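Local coordinates for protein putative NADPH:quinone reductase (Bacillus thuringiensis, PDB 3GMS) that probably reduces quinones with NADPH, as a medium-chain dehydrogenase/reductase-type protein with a GroES-like and a Rossmann-type nucleotide-binding domain, at residues Trp133-Cys136 against Thr137-Asn141; Phe266-Arg269 against His270-Glu274. All coordinates share one frame; numbering follows the deposited sequence.

Contact 1: residues Trp133-Cys136 against Thr137-Asn141; sequences WVTC and TETLN
The methyl of Thr137 sits over the face of the Trp133 indole, one helical turn back: CG2 stands 3.7 Å from the centroid of the six-membered ring and only 6° off its normal, a CH-pi contact on the benzo half. The other branch of the same threonine, OG1, sits over the same face on the pyrrole side, 3.6 Å from Trp133 NE1, but its bond goes to the backbone, OG1 donating to Trp133 O at 2.7 Å. With chi1 at 62°, OG1 is held between the backbone N and the carbonyl carbon and can turn back onto that carbonyl, while CG2 is left to cover the ring. Trp133 O is thus gripped twice, OG1 and Thr137 N arriving from opposite faces of its plane. This is the C-terminal end of helix 127-139, where the winding widens to a pi-type turn: Val134 O takes Glu138 N at 2.8 Å and also Thr139 N at 3.1 Å, and Thr135 O takes Leu140 N, an i to i+5 step, at 2.8 Å. Asn141 then leaves helical geometry with positive phi. One residue on from Trp133, Val134 CG1 comes 4.2 Å from Glu138 CB, the two side chains running at a slant to each other, and Glu138 carries its carboxylate on to a salt bridge with Lys279. Trp133 also meets His286 and Leu287 of helix 277-292.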
loop_
_atom_site.group_PDB
_atom_site.type_symbol
_atom_site.label_atom_id
_atom_site.label_comp_id
_atom_site.label_asym_id
_atom_site.label_seq_id
_atom_site.Cartn_x
_atom_site.Cartn_y
_atom_site.Cartn_z
ATOM N N TRP A 133 -4.807 -0.121 8.000
ATOM C CA TRP A 133 -5.320 0.537 9.210
ATOM C C TRP A 133 -6.705 1.155 9.018
ATOM O O TRP A 133 -7.611 0.982 9.867
ATOM C CB TRP A 133 -4.383 1.645 9.663
ATOM C CG TRP A 133 -4.915 2.392 10.892
ATOM C CD1 TRP A 133 -5.478 3.632 10.909
ATOM C CD2 TRP A 133 -4.918 1.927 12.240
ATOM N NE1 TRP A 133 -5.813 3.986 12.208
ATOM C CE2 TRP A 133 -5.494 2.949 13.038
ATOM C CE3 TRP A 133 -4.469 0.757 12.862
ATOM C CZ2 TRP A 133 -5.654 2.825 14.435
ATOM C CZ3 TRP A 133 -4.617 0.635 14.259
ATOM C CH2 TRP A 133 -5.210 1.675 15.021
ATOM N N VAL A 134 -6.832 1.928 7.943
ATOM C CA VAL A 134 -8.096 2.575 7.606
ATOM C C VAL A 134 -9.247 1.578 7.313
ATOM O O VAL A 134 -10.334 1.728 7.866
ATOM C CB VAL A 134 -7.925 3.678 6.539
ATOM C CG1 VAL A 134 -9.276 4.238 6.111
ATOM C CG2 VAL A 134 -7.085 4.832 7.107
ATOM N N THR A 135 -9.000 0.593 6.452
ATOM C CA THR A 135 -10.033 -0.410 6.121
ATOM C C THR A 135 -10.486 -1.130 7.405
ATOM O O THR A 135 -11.697 -1.281 7.638
ATOM C CB THR A 135 -9.591 -1.410 4.999
ATOM O OG1 THR A 135 -8.349 -2.030 5.372
ATOM C CG2 THR A 135 -9.394 -0.672 3.610
ATOM N N CYS A 136 -9.536 -1.514 8.271
ATOM C CA CYS A 136 -9.873 -2.155 9.559
ATOM C C CYS A 136 -10.626 -1.234 10.535
ATOM O O CYS A 136 -11.612 -1.651 11.147
ATOM C CB CYS A 136 -8.628 -2.746 10.265
ATOM S SG CYS A 136 -7.986 -4.238 9.429
ATOM N N THR A 137 -10.197 0.003 10.679
ATOM C CA THR A 137 -10.719 0.790 11.782
ATOM C C THR A 137 -11.854 1.720 11.388
ATOM O O THR A 137 -12.606 2.191 12.266
ATOM C CB THR A 137 -9.619 1.585 12.482
ATOM O OG1 THR A 137 -9.011 2.535 11.581
ATOM C CG2 THR A 137 -8.556 0.622 13.066
ATOM N N GLU A 138 -11.954 2.015 10.093
ATOM C CA GLU A 138 -12.930 2.989 9.627
ATOM C C GLU A 138 -13.899 2.405 8.647
ATOM O O GLU A 138 -15.118 2.444 8.891
ATOM C CB GLU A 138 -12.230 4.241 9.077
ATOM C CG GLU A 138 -11.485 4.991 10.150
ATOM C CD GLU A 138 -11.065 6.396 9.729
ATOM O OE1 GLU A 138 -11.594 6.938 8.719
ATOM O OE2 GLU A 138 -10.195 6.954 10.428
ATOM N N THR A 139 -13.395 1.850 7.546
ATOM C CA THR A 139 -14.261 1.447 6.454
ATOM C C THR A 139 -15.086 0.221 6.866
ATOM O O THR A 139 -16.301 0.160 6.642
ATOM C CB THR A 139 -13.448 1.104 5.189
ATOM O OG1 THR A 139 -12.317 2.015 5.062
ATOM C CG2 THR A 139 -14.371 1.160 3.967
ATOM N N LEU A 140 -14.428 -0.732 7.503
ATOM C CA LEU A 140 -15.135 -1.894 8.048
ATOM C C LEU A 140 -15.481 -1.711 9.524
ATOM O O LEU A 140 -16.406 -2.360 10.017
ATOM C CB LEU A 140 -14.329 -3.179 7.861
ATOM C CG LEU A 140 -13.960 -3.623 6.448
ATOM C CD1 LEU A 140 -12.966 -4.789 6.553
ATOM C CD2 LEU A 140 -15.176 -4.031 5.598
ATOM N N ASN A 141 -14.747 -0.841 10.209
ATOM C CA ASN A 141 -14.878 -0.631 11.644
ATOM C C ASN A 141 -15.064 -1.955 12.400
ATOM O O ASN A 141 -16.112 -2.186 13.041
ATOM C CB ASN A 141 -16.043 0.310 11.946
ATOM C CG ASN A 141 -16.091 0.710 13.392
ATOM O OD1 ASN A 141 -15.099 0.589 14.122
ATOM N ND2 ASN A 141 -17.253 1.188 13.830
#

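Contact 2: residues Phe266-Arg269 against His270-Glu274; sequences FHLR and HWNDE
Arg269 brings its bent chain alongside His270 and lays one face of its guanidinium over the CE1 corner of the imidazole, with NH2 and CE1 of these two residues 3.6 Å apart and the two planes at 55°, well short of a parallel stack. On its other side His270 turns the edge of its ring toward the face of His267 in an offset edge-to-face pair, the planes at 73°; the two rings come too close in the model, so the detail of their approach is doubtful. His270 has CG beside the backbone N (chi1 -64°), as does His267, and the two side chains run side by side in the same direction. The three polar side chains therefore form a cluster around the first turn of helix 268-274. His267 is the N-cap residue of this helix, and its carbonyl receives Trp271 N at 3.1 Å in a nearly straight bond, with a weak second bond from His270 N. The next carbonyl, that of Leu268, takes Asn272 N at 2.9 Å, so regular helical bonding is established at once. On the other flank the contacts are apolar: Phe266 CZ approaches Trp271 CB at 4.0 Å, and Leu268 CD1 reaches Trp271 CE3 at 4.2 Å. The buried amide of Asn272 is satisfied on both ends, ND2 by Tyr126 OH and OD1 by Trp280 NE1. Phe266 directly follows strand 262-265, an outermost strand of the parallel Rossmann-type sheet, and its backbone pairs with Thr241 at the end of strand 237-241; Phe266, just before the helix, and Leu268 and Trp271 within it face helix 127-139.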
loop_
_atom_site.group_PDB
_atom_site.type_symbol
_atom_site.label_atom_id
_atom_site.label_comp_id
_atom_site.label_asym_id
_atom_site.label_seq_id
_atom_site.Cartn_x
_atom_site.Cartn_y
_atom_site.Cartn_z
ATOM N N PHE A 266 -12.675 0.357 -1.910
ATOM C CA PHE A 266 -11.849 1.292 -1.139
ATOM C C PHE A 266 -10.716 1.847 -1.991
ATOM O O PHE A 266 -10.010 1.092 -2.678
ATOM C CB PHE A 266 -11.253 0.628 0.106
ATOM C CG PHE A 266 -10.397 1.546 0.912
ATOM C CD1 PHE A 266 -10.985 2.392 1.871
ATOM C CD2 PHE A 266 -9.001 1.565 0.726
ATOM C CE1 PHE A 266 -10.185 3.269 2.603
ATOM C CE2 PHE A 266 -8.199 2.435 1.425
ATOM C CZ PHE A 266 -8.780 3.287 2.391
ATOM N N HIS A 267 -10.522 3.163 -1.926
ATOM C CA HIS A 267 -9.415 3.869 -2.614
ATOM C C HIS A 267 -8.746 4.773 -1.566
ATOM O O HIS A 267 -9.398 5.705 -1.073
ATOM C CB HIS A 267 -9.989 4.853 -3.652
ATOM C CG HIS A 267 -10.818 4.221 -4.742
ATOM N ND1 HIS A 267 -10.276 3.812 -5.948
ATOM C CD2 HIS A 267 -12.149 3.956 -4.824
ATOM C CE1 HIS A 267 -11.227 3.303 -6.714
ATOM N NE2 HIS A 267 -12.373 3.376 -6.056
ATOM N N LEU A 268 -7.462 4.570 -1.279
ATOM C CA LEU A 268 -6.737 5.532 -0.435
ATOM C C LEU A 268 -6.804 6.963 -1.003
ATOM O O LEU A 268 -6.917 7.952 -0.267
ATOM C CB LEU A 268 -5.278 5.092 -0.278
ATOM C CG LEU A 268 -4.543 5.501 0.999
ATOM C CD1 LEU A 268 -5.346 5.264 2.288
ATOM C CD2 LEU A 268 -3.186 4.774 1.083
ATOM N N ARG A 269 -6.770 7.064 -2.325
ATOM C CA ARG A 269 -7.026 8.321 -3.048
ATOM C C ARG A 269 -8.202 9.106 -2.430
ATOM O O ARG A 269 -8.113 10.330 -2.170
ATOM C CB ARG A 269 -7.428 7.924 -4.483
ATOM C CG ARG A 269 -7.499 8.997 -5.492
ATOM C CD ARG A 269 -7.092 8.375 -6.812
ATOM N NE ARG A 269 -8.171 7.554 -7.369
ATOM C CZ ARG A 269 -9.246 8.074 -7.956
ATOM N NH1 ARG A 269 -9.370 9.399 -8.044
ATOM N NH2 ARG A 269 -10.186 7.282 -8.462
ATOM N N HIS A 270 -9.306 8.400 -2.240
ATOM C CA HIS A 270 -10.519 9.000 -1.723
ATOM C C HIS A 270 -10.425 9.273 -0.244
ATOM O O HIS A 270 -10.750 10.369 0.185
ATOM C CB HIS A 270 -11.700 8.085 -2.045
ATOM C CG HIS A 270 -11.920 7.951 -3.518
ATOM N ND1 HIS A 270 -11.787 9.020 -4.385
ATOM C CD2 HIS A 270 -12.226 6.883 -4.282
ATOM C CE1 HIS A 270 -12.044 8.618 -5.619
ATOM N NE2 HIS A 270 -12.294 7.320 -5.580
ATOM N N TRP A 271 -9.963 8.287 0.525
ATOM C CA TRP A 271 -9.835 8.492 1.982
ATOM C C TRP A 271 -9.022 9.758 2.323
ATOM O O TRP A 271 -9.419 10.578 3.186
ATOM C CB TRP A 271 -9.224 7.285 2.663
ATOM C CG TRP A 271 -9.299 7.453 4.184
ATOM C CD1 TRP A 271 -10.399 7.294 4.955
ATOM C CD2 TRP A 271 -8.232 7.861 5.062
ATOM N NE1 TRP A 271 -10.078 7.540 6.295
ATOM C CE2 TRP A 271 -8.761 7.889 6.381
ATOM C CE3 TRP A 271 -6.879 8.176 4.869
ATOM C CZ2 TRP A 271 -7.984 8.243 7.501
ATOM C CZ3 TRP A 271 -6.090 8.493 5.984
ATOM C CH2 TRP A 271 -6.658 8.534 7.288
ATOM N N ASN A 272 -7.878 9.907 1.660
ATOM C CA ASN A 272 -7.042 11.114 1.777
ATOM C C ASN A 272 -7.836 12.411 1.666
ATOM O O ASN A 272 -7.530 13.375 2.366
ATOM C CB ASN A 272 -5.949 11.126 0.702
ATOM C CG ASN A 272 -4.786 10.169 1.005
ATOM O OD1 ASN A 272 -4.735 9.528 2.052
ATOM N ND2 ASN A 272 -3.838 10.085 0.066
ATOM N N ASP A 273 -8.838 12.443 0.791
ATOM C CA ASP A 273 -9.639 13.651 0.588
ATOM C C ASP A 273 -10.840 13.759 1.514
ATOM O O ASP A 273 -11.438 14.823 1.544
ATOM C CB ASP A 273 -10.133 13.730 -0.856
ATOM C CG ASP A 273 -9.024 14.090 -1.841
ATOM O OD1 ASP A 273 -7.969 14.587 -1.425
ATOM O OD2 ASP A 273 -9.230 13.885 -3.055
ATOM N N GLU A 274 -11.183 12.671 2.228
ATOM C CA GLU A 274 -12.352 12.562 3.113
ATOM C C GLU A 274 -12.035 12.923 4.552
ATOM O O GLU A 274 -12.944 13.064 5.410
ATOM C CB GLU A 274 -12.896 11.141 3.026
ATOM C CG GLU A 274 -13.609 10.940 1.683
ATOM C CD GLU A 274 -13.991 9.476 1.369
ATOM O OE1 GLU A 274 -13.758 8.550 2.175
ATOM O OE2 GLU A 274 -14.581 9.296 0.289
#

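Contacts 1 and 2 lie at opposite ends of their helices, the first where helix 127-139 runs out and the second where helix 268-274 begins, and they touch directly. Glu138 OE1 probably accepts a hydrogen bond from Trp271 NE1 at 2.9 Å, while Val134 CG1 packs on the same indole and Phe266 fits against Thr135 and Thr139. Contact 1 buries Val134, Thr135 and Cys136; contact 2 buries Trp271 and Asn272 but leaves Arg269 and Asp273 exposed. The first pairs a threonine-covered tryptophan with a widened helix end in which Val134 O takes two backbone N-H groups; the second sets a His-Arg-His cluster and an apolar flank at a regularly bonded helix start. The shared interface joins helix 127-139 to the chain leaving strand 262-265.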